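PDB 2O0M: transcriptional regulator, SorC family from Enterococcus faecalis, which probably regulates transcription by binding DNA through a helix-turn-helix domain, in response to a sugar or sugar phosphate held by its Rossmann-like effector domain. Local coordinates for residues R204-P209 with T231-A236; E210-E215 with P288-Q293; I111-D116 with L124-D129; T152-V157 with V304-G309; K295-I300 with R317-N322. All coordinates share one frame; numbering follows the deposited sequence.

Contact 1. Residues R204-P209 with T231-A236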
# COMPACT_ATOMS: atom_id res chain seq x y z
N ARG A 204 6.99 -11.52 8.98
CA ARG A 204 8.41 -11.64 8.75
C ARG A 204 8.93 -10.30 8.23
O ARG A 204 8.53 -9.85 7.17
CB ARG A 204 8.71 -12.76 7.76
CG ARG A 204 8.45 -14.15 8.33
CD ARG A 204 9.50 -14.54 9.34
NE ARG A 204 10.80 -14.72 8.72
CZ ARG A 204 11.18 -15.80 8.06
NH1 ARG A 204 10.37 -16.85 7.91
NH2 ARG A 204 12.40 -15.84 7.54
N ALA A 205 9.80 -9.67 9.01
CA ALA A 205 10.39 -8.40 8.63
C ALA A 205 11.46 -8.65 7.59
O ALA A 205 12.11 -9.70 7.59
CB ALA A 205 10.97 -7.69 9.83
N LEU A 206 11.63 -7.69 6.69
CA LEU A 206 12.71 -7.72 5.73
C LEU A 206 13.78 -6.82 6.31
O LEU A 206 13.58 -5.62 6.45
CB LEU A 206 12.23 -7.21 4.37
CG LEU A 206 13.28 -7.07 3.28
CD1 LEU A 206 13.89 -8.41 2.90
CD2 LEU A 206 12.64 -6.42 2.07
N TYR A 207 14.91 -7.41 6.67
CA TYR A 207 15.90 -6.69 7.47
C TYR A 207 16.85 -5.93 6.55
O TYR A 207 18.04 -6.19 6.47
CB TYR A 207 16.58 -7.64 8.47
CG TYR A 207 15.70 -7.83 9.70
CD1 TYR A 207 15.06 -9.02 9.96
CD2 TYR A 207 15.49 -6.80 10.59
CE1 TYR A 207 14.26 -9.18 11.09
CE2 TYR A 207 14.68 -6.95 11.74
CZ TYR A 207 14.06 -8.14 11.98
OH TYR A 207 13.27 -8.25 13.11
N VAL A 208 16.25 -4.98 5.84
CA VAL A 208 16.93 -4.09 4.94
C VAL A 208 16.69 -2.69 5.48
O VAL A 208 15.54 -2.33 5.72
CB VAL A 208 16.36 -4.23 3.50
CG1 VAL A 208 16.89 -3.13 2.59
CG2 VAL A 208 16.70 -5.60 2.93
N PRO A 209 17.75 -1.91 5.76
CA PRO A 209 17.49 -0.54 6.22
C PRO A 209 16.65 0.28 5.24
O PRO A 209 16.71 0.05 4.04
CB PRO A 209 18.89 0.05 6.35
CG PRO A 209 19.77 -1.15 6.61
CD PRO A 209 19.19 -2.22 5.74
N THR A 231 11.68 -14.07 -1.18
CA THR A 231 10.93 -15.14 -1.83
C THR A 231 9.49 -15.18 -1.32
O THR A 231 8.56 -15.30 -2.12
CB THR A 231 11.64 -16.50 -1.65
OG1 THR A 231 12.92 -16.43 -2.29
CG2 THR A 231 10.84 -17.64 -2.27
N LEU A 232 9.30 -15.05 -0.01
CA LEU A 232 7.95 -14.98 0.58
C LEU A 232 7.17 -13.85 -0.07
O LEU A 232 6.01 -14.02 -0.47
CB LEU A 232 8.01 -14.78 2.10
CG LEU A 232 8.40 -16.02 2.92
CD1 LEU A 232 8.81 -15.63 4.34
CD2 LEU A 232 7.26 -17.02 2.95
N ILE A 233 7.81 -12.69 -0.19
CA ILE A 233 7.16 -11.52 -0.80
C ILE A 233 6.76 -11.83 -2.24
O ILE A 233 5.66 -11.51 -2.66
CB ILE A 233 8.07 -10.27 -0.77
CG1 ILE A 233 8.24 -9.79 0.67
CG2 ILE A 233 7.49 -9.15 -1.65
CD1 ILE A 233 9.45 -8.92 0.86
N SER A 234 7.66 -12.47 -2.99
CA SER A 234 7.38 -12.81 -4.39
C SER A 234 6.17 -13.74 -4.56
O SER A 234 5.54 -13.73 -5.63
CB SER A 234 8.60 -13.46 -5.06
OG SER A 234 8.75 -14.80 -4.63
N HIS A 235 5.84 -14.51 -3.54
CA HIS A 235 4.71 -15.44 -3.59
C HIS A 235 3.47 -14.92 -2.87
O HIS A 235 2.53 -15.67 -2.65
CB HIS A 235 5.11 -16.80 -3.03
CG HIS A 235 6.15 -17.49 -3.84
ND1 HIS A 235 5.95 -17.85 -5.15
CD2 HIS A 235 7.42 -17.87 -3.54
CE1 HIS A 235 7.04 -18.44 -5.62
NE2 HIS A 235 7.94 -18.46 -4.66
N ALA A 236 3.44 -13.63 -2.53
CA ALA A 236 2.28 -13.07 -1.86
C ALA A 236 1.02 -13.28 -2.71
O ALA A 236 1.05 -13.10 -3.91
CB ALA A 236 2.48 -11.60 -1.61
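Two apolar side chains carry the buried half of this contact: CD2 of Leu206 and CD1 of Ile233 meet at 4.2 Å. Each is a branched, flexible-ended hydrocarbon, well suited to join a loop to a helix where the CA atoms of Leu206 and Ile233 are 9.4 Å apart. Leu206 also rests on Val229 and Leu230, one turn further back on helix 224-234. Both side chains lie against strand 169-175, Leu206 on Pro175 and Ile233 on Val174, so that the loop after strand 202-203, the helix and the sheet of the Rossmann-like domain are joined here.

The partly exposed half brings a flat polar group to a methyl. The guanidinium of Arg204 has CD1 of Leu232 over one face, toward its rim, with NH1 4.1 Å from that carbon. Bends at chi2 (-73°) and chi3 (-67°) bring the guanidinium over Leu232, where the two side chains cross at about a right angle. Arginine fits here because its face accepts a hydrocarbon while its N-H groups bond in the plane, NH2 in a salt bridge to Glu228.

Contact 2. Residues E210-E215 with P288-Q293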
# COMPACT_ATOMS: atom_id res chain seq x y z
N GLU A 210 15.85 1.21 5.76
CA GLU A 210 14.99 2.04 4.91
C GLU A 210 15.79 2.98 4.02
O GLU A 210 15.34 3.35 2.94
CB GLU A 210 13.98 2.82 5.75
CG GLU A 210 12.77 1.99 6.12
CD GLU A 210 11.83 1.78 4.94
OE1 GLU A 210 10.86 2.55 4.81
OE2 GLU A 210 12.07 0.86 4.14
N GLN A 211 16.97 3.37 4.50
CA GLN A 211 17.99 4.03 3.70
C GLN A 211 19.24 3.16 3.77
O GLN A 211 19.67 2.79 4.86
CB GLN A 211 18.28 5.43 4.25
CG GLN A 211 17.31 6.52 3.77
CD GLN A 211 16.12 6.75 4.69
OE1 GLN A 211 15.92 6.02 5.67
NE2 GLN A 211 15.30 7.77 4.36
N LEU A 212 19.82 2.82 2.62
CA LEU A 212 20.95 1.89 2.57
C LEU A 212 21.91 2.14 1.42
O LEU A 212 21.58 2.84 0.45
CB LEU A 212 20.50 0.42 2.53
CG LEU A 212 19.48 -0.14 1.52
CD1 LEU A 212 19.19 0.73 0.31
CD2 LEU A 212 19.90 -1.53 1.07
N SER A 213 23.10 1.54 1.54
CA SER A 213 24.18 1.69 0.57
C SER A 213 24.30 0.47 -0.35
O SER A 213 23.76 -0.60 -0.07
CB SER A 213 25.51 1.91 1.31
OG SER A 213 26.02 0.69 1.83
N ARG A 214 25.03 0.66 -1.46
CA ARG A 214 25.27 -0.41 -2.44
C ARG A 214 25.96 -1.60 -1.80
O ARG A 214 25.66 -2.75 -2.11
CB ARG A 214 26.12 0.11 -3.61
CG ARG A 214 25.34 0.92 -4.64
CD ARG A 214 24.85 0.09 -5.85
NE ARG A 214 23.41 0.30 -6.04
CZ ARG A 214 22.82 0.82 -7.11
NH1 ARG A 214 23.52 1.19 -8.18
NH2 ARG A 214 21.49 0.96 -7.12
N GLU A 215 26.89 -1.30 -0.89
CA GLU A 215 27.62 -2.32 -0.15
C GLU A 215 26.66 -3.18 0.68
O GLU A 215 26.73 -4.41 0.67
CB GLU A 215 28.61 -1.66 0.82
CG GLU A 215 29.58 -0.63 0.23
CD GLU A 215 30.01 0.42 1.27
OE1 GLU A 215 29.98 0.13 2.49
OE2 GLU A 215 30.38 1.54 0.85
N PRO A 288 15.21 2.32 -6.71
CA PRO A 288 15.72 0.95 -6.86
C PRO A 288 14.85 -0.08 -6.13
O PRO A 288 14.42 0.15 -5.00
CB PRO A 288 17.13 1.04 -6.27
CG PRO A 288 17.51 2.48 -6.47
CD PRO A 288 16.24 3.22 -6.16
N ARG A 289 14.57 -1.19 -6.80
CA ARG A 289 13.56 -2.14 -6.32
C ARG A 289 14.16 -3.17 -5.39
O ARG A 289 15.17 -3.81 -5.71
CB ARG A 289 12.89 -2.87 -7.49
CG ARG A 289 11.96 -3.99 -7.04
CD ARG A 289 11.21 -4.58 -8.21
NE ARG A 289 12.10 -5.31 -9.12
CZ ARG A 289 12.41 -6.60 -9.00
NH1 ARG A 289 11.93 -7.33 -8.01
NH2 ARG A 289 13.22 -7.16 -9.90
N ILE A 290 13.53 -3.32 -4.23
CA ILE A 290 13.81 -4.41 -3.32
C ILE A 290 12.46 -4.98 -2.93
O ILE A 290 11.81 -4.45 -2.05
CB ILE A 290 14.55 -3.95 -2.06
CG1 ILE A 290 15.77 -3.10 -2.44
CG2 ILE A 290 14.94 -5.16 -1.21
CD1 ILE A 290 16.46 -2.45 -1.26
N GLY A 291 12.03 -6.03 -3.62
CA GLY A 291 10.71 -6.63 -3.37
C GLY A 291 9.80 -6.56 -4.60
O GLY A 291 10.24 -6.74 -5.73
N LEU A 292 8.53 -6.28 -4.37
CA LEU A 292 7.50 -6.43 -5.40
C LEU A 292 7.74 -5.62 -6.67
O LEU A 292 8.07 -4.45 -6.60
CB LEU A 292 6.14 -6.02 -4.82
CG LEU A 292 5.00 -5.94 -5.84
CD1 LEU A 292 4.32 -7.30 -6.00
CD2 LEU A 292 4.00 -4.86 -5.48
N GLN A 293 7.53 -6.26 -7.82
CA GLN A 293 7.46 -5.54 -9.10
C GLN A 293 6.03 -5.10 -9.42
O GLN A 293 5.10 -5.88 -9.29
CB GLN A 293 7.92 -6.44 -10.23
CG GLN A 293 9.33 -6.93 -10.11
CD GLN A 293 9.75 -7.76 -11.31
OE1 GLN A 293 9.68 -7.29 -12.45
NE2 GLN A 293 10.19 -8.98 -11.07
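Leu212 and Ile290 meet through their outermost methyls, CD2 of the leucine lying 4.3 Å from CD1 of the isoleucine. The isoleucine arm is extended, its CD1 anti to CA (chi2 173°), which carries that methyl out toward the leucine. Leu212 is less relaxed: chi2 of 15° is nearly eclipsed, away from the usual staggered positions. Tyr217 touches both side chains.

Further out, the arm of Arg214 leaves the first turn of helix 214-221 and curls until NH2 comes 4.3 Å from CG of Pro288. The proline stands at the edge of the guanidinium, near its plane. Proline suits an exposed loop, where its ring holds phi fixed and offers a compact apolar surface.

A local hydrogen bond shapes 288-293: Arg289 NH1 donates to Gly291 O over 2.9 Å, the acceptor in the guanidinium plane and the donor nearly along the C=O axis. CG of Gln293 lies over one face, toward the rim. Backbone bonds of Ile290 to Gly178 and Leu292 to Ala176 tie the loop just after strand 169-175 of the Rossmann-like domain.

No hydrogen bond joins the segments; sparse van der Waals touches imply a modest, non-directional attachment of the start of helix 214-221 to loop 288-293.

Contact 3. Residues I111-D116 with L124-D129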
# COMPACT_ATOMS: atom_id res chain seq x y z
N ILE A 111 -15.26 0.63 -1.79
CA ILE A 111 -15.97 0.85 -0.54
C ILE A 111 -15.75 2.30 -0.14
O ILE A 111 -14.61 2.73 0.00
CB ILE A 111 -15.48 -0.09 0.58
CG1 ILE A 111 -15.75 -1.54 0.17
CG2 ILE A 111 -16.21 0.23 1.89
CD1 ILE A 111 -14.96 -2.57 0.95
N VAL A 112 -16.84 3.05 0.02
CA VAL A 112 -16.76 4.46 0.38
C VAL A 112 -17.25 4.63 1.82
O VAL A 112 -18.44 4.45 2.12
CB VAL A 112 -17.61 5.34 -0.57
CG1 VAL A 112 -17.57 6.79 -0.12
CG2 VAL A 112 -17.13 5.23 -2.01
N VAL A 113 -16.33 4.97 2.71
CA VAL A 113 -16.62 5.15 4.12
C VAL A 113 -17.15 6.57 4.35
O VAL A 113 -16.67 7.53 3.74
CB VAL A 113 -15.36 4.90 4.97
CG1 VAL A 113 -15.59 5.23 6.45
CG2 VAL A 113 -14.91 3.44 4.81
N ALA A 114 -18.12 6.68 5.26
CA ALA A 114 -18.71 7.97 5.56
C ALA A 114 -17.64 8.91 6.10
O ALA A 114 -16.83 8.52 6.93
CB ALA A 114 -19.84 7.83 6.59
N GLY A 115 -17.65 10.14 5.60
CA GLY A 115 -16.84 11.20 6.17
C GLY A 115 -15.62 11.58 5.36
O GLY A 115 -15.50 11.25 4.18
N ASP A 116 -14.71 12.27 6.04
CA ASP A 116 -13.53 12.88 5.43
C ASP A 116 -12.32 12.61 6.33
O ASP A 116 -12.15 13.24 7.37
CB ASP A 116 -13.75 14.40 5.28
CG ASP A 116 -12.58 15.10 4.60
OD1 ASP A 116 -11.55 14.46 4.32
OD2 ASP A 116 -12.70 16.31 4.34
N LEU A 124 -10.01 6.73 9.57
CA LEU A 124 -8.87 5.81 9.42
C LEU A 124 -9.07 4.53 10.25
O LEU A 124 -8.72 3.44 9.81
CB LEU A 124 -7.57 6.49 9.81
CG LEU A 124 -7.10 7.63 8.89
CD1 LEU A 124 -5.70 8.09 9.29
CD2 LEU A 124 -7.10 7.22 7.43
N SER A 125 -9.63 4.69 11.44
CA SER A 125 -10.02 3.54 12.26
C SER A 125 -11.06 2.70 11.53
O SER A 125 -10.98 1.47 11.49
CB SER A 125 -10.55 4.01 13.63
OG SER A 125 -11.26 2.98 14.30
N ASP A 126 -12.05 3.37 10.94
CA ASP A 126 -13.04 2.72 10.10
C ASP A 126 -12.41 1.99 8.92
O ASP A 126 -12.87 0.91 8.55
CB ASP A 126 -14.07 3.73 9.58
CG ASP A 126 -14.96 4.29 10.68
OD1 ASP A 126 -15.11 3.65 11.74
OD2 ASP A 126 -15.51 5.38 10.47
N PHE A 127 -11.36 2.56 8.33
CA PHE A 127 -10.63 1.83 7.26
C PHE A 127 -10.10 0.49 7.78
O PHE A 127 -10.06 -0.49 7.03
CB PHE A 127 -9.46 2.63 6.69
CG PHE A 127 -9.83 3.81 5.80
CD1 PHE A 127 -11.11 3.98 5.26
CD2 PHE A 127 -8.86 4.74 5.48
CE1 PHE A 127 -11.39 5.06 4.44
CE2 PHE A 127 -9.14 5.82 4.66
CZ PHE A 127 -10.41 5.98 4.14
N GLY A 128 -9.66 0.45 9.04
CA GLY A 128 -9.22 -0.79 9.68
C GLY A 128 -10.33 -1.82 9.74
O GLY A 128 -10.13 -2.98 9.41
N ASP A 129 -11.50 -1.41 10.20
CA ASP A 129 -12.67 -2.28 10.23
C ASP A 129 -12.99 -2.82 8.84
O ASP A 129 -13.23 -4.02 8.66
CB ASP A 129 -13.91 -1.53 10.76
CG ASP A 129 -13.93 -1.41 12.27
OD1 ASP A 129 -13.09 -2.02 12.95
OD2 ASP A 129 -14.84 -0.71 12.78
O HOH W 1 -17.11 7.06 9.23
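The ring of Phe127 meets Val113 at its edge: CG2 of the valine lies in the ring plane, 3.9 Å from CD1, and CE1 is equally near. The phenylalanine is turned so that this edge faces the strand, while Ile330 of the adjoining strand 328-332 and Val157 of helix 152-159 also touch the side chain. A large flat ring suits this buried position between helices and sheet.

The valine uses both its branches. With CG1 anti to the backbone N (chi1 174°), that methyl turns to Asp126, whose CB is 3.8 Å away, and CG2 is left for the phenylalanine. Beta-branched valine thus serves strand geometry and presents one methyl to each of two consecutive helix residues.

Beside the apolar contact lies a water-mediated one. A water donates to Ala114 O (2.7 Å) and to Asp126 OD2 (2.6 Å), bridging the loop after the strand to the helix. The same carboxylate oxygen forms a salt bridge with Lys122, one turn earlier on the helix, and the positive partner would be expected to favour the charged form of the aspartate.

Val113 is itself bonded through its backbone to Thr331 and Glu333, beside the parallel strand 328-332. A strand running through a short loop into a helix that packs back across the sheet is the beta-alpha unit of a Rossmann-like fold, as expected for the sugar-binding domain of SorC-type regulators.

Contact 4. Residues T152-V157 with V304-G309. With PO4 (phosphate ion), chain B.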
# COMPACT_ATOMS: atom_id res chain seq x y z
N THR A 152 1.40 6.74 6.71
CA THR A 152 0.52 7.14 7.80
C THR A 152 -0.83 6.43 7.76
O THR A 152 -1.31 5.93 8.77
CB THR A 152 0.32 8.66 7.80
OG1 THR A 152 1.59 9.31 7.92
CG2 THR A 152 -0.57 9.09 8.94
N THR A 153 -1.44 6.36 6.58
CA THR A 153 -2.72 5.66 6.43
C THR A 153 -2.61 4.22 6.86
O THR A 153 -3.41 3.73 7.65
CB THR A 153 -3.20 5.72 4.98
OG1 THR A 153 -3.40 7.09 4.62
CG2 THR A 153 -4.48 4.95 4.79
N MSE A 154 -1.61 3.53 6.33
CA MSE A 154 -1.45 2.12 6.63
C MSE A 154 -1.13 1.85 8.11
O MSE A 154 -1.58 0.84 8.67
CB MSE A 154 -0.38 1.52 5.73
CG MSE A 154 -0.78 1.45 4.26
SE MSE A 154 -2.23 0.20 3.93
CE MSE A 154 -1.30 -1.40 4.48
N ALA A 155 -0.38 2.74 8.75
CA ALA A 155 -0.06 2.61 10.17
C ALA A 155 -1.35 2.64 10.99
O ALA A 155 -1.57 1.80 11.87
CB ALA A 155 0.86 3.71 10.60
N MSE A 156 -2.22 3.57 10.65
CA MSE A 156 -3.50 3.70 11.37
C MSE A 156 -4.46 2.56 11.07
O MSE A 156 -5.15 2.06 11.98
CB MSE A 156 -4.16 5.03 11.05
CG MSE A 156 -3.39 6.21 11.59
SE MSE A 156 -3.07 6.18 13.51
CE MSE A 156 -4.70 5.35 14.11
N VAL A 157 -4.51 2.15 9.80
CA VAL A 157 -5.28 0.97 9.43
C VAL A 157 -4.83 -0.24 10.24
O VAL A 157 -5.65 -0.96 10.81
CB VAL A 157 -5.14 0.67 7.92
CG1 VAL A 157 -5.67 -0.73 7.61
CG2 VAL A 157 -5.88 1.73 7.09
N VAL A 304 -5.68 -4.60 -2.52
CA VAL A 304 -6.50 -3.62 -1.84
C VAL A 304 -5.72 -2.34 -1.70
O VAL A 304 -4.67 -2.33 -1.05
CB VAL A 304 -6.96 -4.13 -0.46
CG1 VAL A 304 -7.93 -3.14 0.18
CG2 VAL A 304 -7.61 -5.50 -0.56
N ALA A 305 -6.25 -1.27 -2.29
CA ALA A 305 -5.72 0.08 -2.14
C ALA A 305 -6.59 0.82 -1.11
O ALA A 305 -7.83 0.77 -1.16
CB ALA A 305 -5.76 0.82 -3.44
N ILE A 306 -5.95 1.52 -0.18
CA ILE A 306 -6.66 2.26 0.86
C ILE A 306 -6.16 3.69 0.84
O ILE A 306 -5.02 3.94 1.17
CB ILE A 306 -6.39 1.67 2.26
CG1 ILE A 306 -6.69 0.17 2.29
CG2 ILE A 306 -7.23 2.39 3.31
CD1 ILE A 306 -6.44 -0.50 3.65
N ALA A 307 -7.04 4.62 0.48
CA ALA A 307 -6.63 6.02 0.36
C ALA A 307 -7.86 6.89 0.42
O ALA A 307 -8.85 6.65 -0.30
CB ALA A 307 -5.85 6.26 -0.92
N GLY A 308 -7.80 7.91 1.26
CA GLY A 308 -8.94 8.78 1.47
C GLY A 308 -8.53 10.23 1.61
O GLY A 308 -7.34 10.56 1.65
N GLY A 309 -9.55 11.08 1.71
CA GLY A 309 -9.38 12.51 1.89
C GLY A 309 -9.50 13.23 0.55
O GLY A 309 -9.01 12.75 -0.47
P PO4 B . 0.35 8.34 3.53
O1 PO4 B . -0.13 9.20 2.42
O2 PO4 B . -0.71 7.45 4.05
O3 PO4 B . 1.58 7.61 3.10
O4 PO4 B . 0.83 9.22 4.64
O HOH W 2 -5.15 8.10 2.85
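Thr153 and Val157, one turn apart on helix 152-159, both lean on Ile306 of strand 302-306. At the start of the helix, Thr152 contributes its backbone N to the phosphate ion, in a long and weak bond to O4. Thr153 comes next and works in two directions. Its N donates to O2 of the phosphate over 2.8 Å at 163°, and its OG1 donates to the same oxygen, also at 2.8 Å, so two bonds grip one acceptor. OG1 in addition accepts from a water that in turn takes the N-H of Gly308 (3.1 Å). With CG2 anti to the backbone N (chi1 -62° for OG1), the methyl points the other way, onto Ile306 O at 3.8 Å and CG2 of that residue. Threonine is apt here: hydroxyl to the anion, methyl to the core.

Met154 (selenomethionine) bends at chi2 and chi3 and brings SE to 4.3 Å from Ile306 CD1. A turn beyond Thr153, Val157 reaches the isoleucine tip to tip, CG1 and CD1 lying 4.0 Å apart. The axes of 152-157 and 304-306 come within 10.2 Å at 105°, and Ile306 bridges them.

Lys312 NZ and Arg252 NH1 also bond the phosphate. The ion probably comes from the crystallisation liquor, but backbone N-H groups at a helix start, whose dipole would favour an anion, together with two basic side chains, make a site consistent with binding the phosphate of a sugar-phosphate effector.

Contact 5. Residues K295-I300 with R317-N322. With PO4 (phosphate ion), chain C.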
# COMPACT_ATOMS: atom_id res chain seq x y z
N LYS A 295 4.60 -4.79 -12.23
CA LYS A 295 4.02 -5.66 -13.27
C LYS A 295 3.39 -6.93 -12.68
O LYS A 295 2.45 -7.50 -13.25
CB LYS A 295 5.06 -6.05 -14.33
CG LYS A 295 5.98 -7.20 -13.95
CD LYS A 295 6.87 -7.60 -15.12
CE LYS A 295 7.76 -8.78 -14.78
NZ LYS A 295 8.92 -8.85 -15.72
N ASN A 296 3.91 -7.39 -11.55
CA ASN A 296 3.44 -8.63 -10.96
C ASN A 296 2.19 -8.47 -10.10
O ASN A 296 1.58 -9.46 -9.71
CB ASN A 296 4.55 -9.30 -10.15
CG ASN A 296 5.68 -9.82 -11.03
OD1 ASN A 296 5.49 -10.16 -12.21
ND2 ASN A 296 6.87 -9.90 -10.46
N LEU A 297 1.80 -7.23 -9.81
CA LEU A 297 0.54 -7.01 -9.09
C LEU A 297 -0.64 -7.61 -9.83
O LEU A 297 -1.57 -8.09 -9.20
CB LEU A 297 0.25 -5.52 -8.89
CG LEU A 297 0.94 -4.78 -7.77
CD1 LEU A 297 0.36 -3.38 -7.73
CD2 LEU A 297 0.74 -5.48 -6.44
N GLN A 298 -0.58 -7.57 -11.17
CA GLN A 298 -1.67 -8.04 -12.05
C GLN A 298 -2.06 -9.49 -11.77
O GLN A 298 -3.23 -9.86 -11.90
CB GLN A 298 -1.24 -7.92 -13.53
CG GLN A 298 -0.72 -6.52 -13.94
CD GLN A 298 -1.81 -5.45 -13.97
OE1 GLN A 298 -1.60 -4.32 -13.51
NE2 GLN A 298 -2.98 -5.80 -14.52
N GLU A 299 -1.10 -10.31 -11.34
CA GLU A 299 -1.36 -11.72 -11.09
C GLU A 299 -1.76 -12.04 -9.64
O GLU A 299 -2.07 -13.18 -9.34
CB GLU A 299 -0.15 -12.56 -11.51
CG GLU A 299 -0.26 -13.18 -12.92
CD GLU A 299 -0.64 -12.20 -14.01
OE1 GLU A 299 0.19 -11.32 -14.35
OE2 GLU A 299 -1.76 -12.32 -14.55
N ILE A 300 -1.75 -11.04 -8.75
CA ILE A 300 -2.07 -11.28 -7.34
C ILE A 300 -3.58 -11.19 -7.18
O ILE A 300 -4.17 -10.19 -7.57
CB ILE A 300 -1.35 -10.27 -6.43
CG1 ILE A 300 0.17 -10.47 -6.54
CG2 ILE A 300 -1.79 -10.42 -4.99
CD1 ILE A 300 0.98 -9.47 -5.81
N ARG A 317 -6.60 9.31 -8.53
CA ARG A 317 -6.88 9.27 -9.98
C ARG A 317 -5.65 8.84 -10.79
O ARG A 317 -5.75 8.04 -11.71
CB ARG A 317 -7.35 10.64 -10.46
CG ARG A 317 -8.77 10.97 -10.06
CD ARG A 317 -9.04 12.45 -10.22
NE ARG A 317 -8.72 12.91 -11.57
CZ ARG A 317 -8.21 14.11 -11.86
NH1 ARG A 317 -7.98 15.00 -10.90
NH2 ARG A 317 -7.94 14.43 -13.11
N ALA A 318 -4.49 9.38 -10.44
CA ALA A 318 -3.28 9.14 -11.23
C ALA A 318 -2.79 7.71 -11.09
O ALA A 318 -2.39 7.08 -12.08
CB ALA A 318 -2.20 10.12 -10.85
N TYR A 319 -2.81 7.19 -9.87
CA TYR A 319 -2.37 5.81 -9.66
C TYR A 319 -3.41 4.83 -10.20
O TYR A 319 -3.06 3.84 -10.84
CB TYR A 319 -2.10 5.48 -8.18
CG TYR A 319 -1.93 3.99 -8.03
CD1 TYR A 319 -0.75 3.36 -8.42
CD2 TYR A 319 -2.99 3.18 -7.62
CE1 TYR A 319 -0.60 1.98 -8.36
CE2 TYR A 319 -2.85 1.80 -7.55
CZ TYR A 319 -1.66 1.20 -7.92
OH TYR A 319 -1.55 -0.18 -7.85
N MSE A 320 -4.69 5.08 -9.92
CA MSE A 320 -5.71 4.07 -10.21
C MSE A 320 -5.89 3.81 -11.71
O MSE A 320 -6.43 2.77 -12.09
CB MSE A 320 -7.03 4.43 -9.52
CG MSE A 320 -6.98 4.34 -8.00
SE MSE A 320 -6.73 2.54 -7.31
CE MSE A 320 -8.19 1.73 -8.25
N LYS A 321 -5.41 4.74 -12.54
CA LYS A 321 -5.51 4.63 -14.00
C LYS A 321 -5.01 3.30 -14.53
O LYS A 321 -5.66 2.68 -15.40
CB LYS A 321 -4.75 5.76 -14.70
CG LYS A 321 -5.57 6.99 -14.90
CD LYS A 321 -4.83 8.04 -15.69
CE LYS A 321 -5.77 9.13 -16.15
NZ LYS A 321 -5.06 10.27 -16.78
N ASN A 322 -3.86 2.87 -14.00
CA ASN A 322 -3.22 1.62 -14.40
C ASN A 322 -3.18 0.53 -13.31
O ASN A 322 -2.44 -0.44 -13.44
CB ASN A 322 -1.79 1.91 -14.90
CG ASN A 322 -0.77 2.16 -13.76
OD1 ASN A 322 -1.11 2.25 -12.56
ND2 ASN A 322 0.50 2.27 -14.15
P PO4 C . -8.59 11.12 -14.68
O1 PO4 C . -7.99 12.36 -15.30
O2 PO4 C . -10.04 11.28 -14.34
O3 PO4 C . -8.42 9.98 -15.66
O4 PO4 C . -7.84 10.79 -13.43
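Leu297 and Tyr319 form the close part of this contact, CD1 of the leucine lying 3.7 Å from the phenolic OH. The two side chains cross obliquely, the leucine methyl meeting the far end of the tyrosine rather than its ring. Tyr319 has CG anti to the backbone N (chi1 168°), which sends its ring away from helix 313-320 and across to the loop. Both residues are buried. Tyrosine suits the span because its long flat side chain reaches from the helix to a leucine whose own branches already touch Phe273, Leu292 and Val239.

The other side is far looser. Gln298 is exposed, and a bend at chi2 (-70°) brings OE1 to within 4.0 Å of Asn322 O. Two oxygens facing each other at that range form no bond; a glutamine on an exposed turn can stay in water with its polar end. The backbone O of Gln298 accepts from Gln326 NE2.

At the far end of the second segment, well away from 295-300, Arg317 holds a phosphate ion that probably came from the crystallisation liquor. NE donates to O4 and NH2 donates to O1, each over 3.0 Å, the second bond being the straighter (166°), and the phosphorus lies in the guanidinium plane.

Helix 313-320, which follows strand 302-306 in the Rossmann-like alpha/beta domain, faces several elements at once: Tyr319 meets Phe277 edge-to-face and touches His241 and Ile243 of strand 238-245 and Ala270 of strand 270-272, while Arg317 and Met320 lie against helix 96-105.

Overall arrangement
Contact 4 lies deepest, about 8 Å from its centre to the chain centre, and adjoins contact 3, where Phe127 packs on Ile306 and Val157; both bring a helix onto the same sheet. Contacts 1 and 2 lie across the chain's centre from contact 3 and touch each other through Val208 and Ile290, but are partly buried and apolar with charged rims. Contact 2 also meets contact 5 at Leu292 and Leu297, and contacts 4 and 5 interleave along the chain, strand 302-306 leading into helix 313-320. None of the five has a direct hydrogen bond between its segments: contacts 3 and 4 add bridging waters near the strand ends, whereas contacts 1, 2 and 5 rely on sparse side-chain touches.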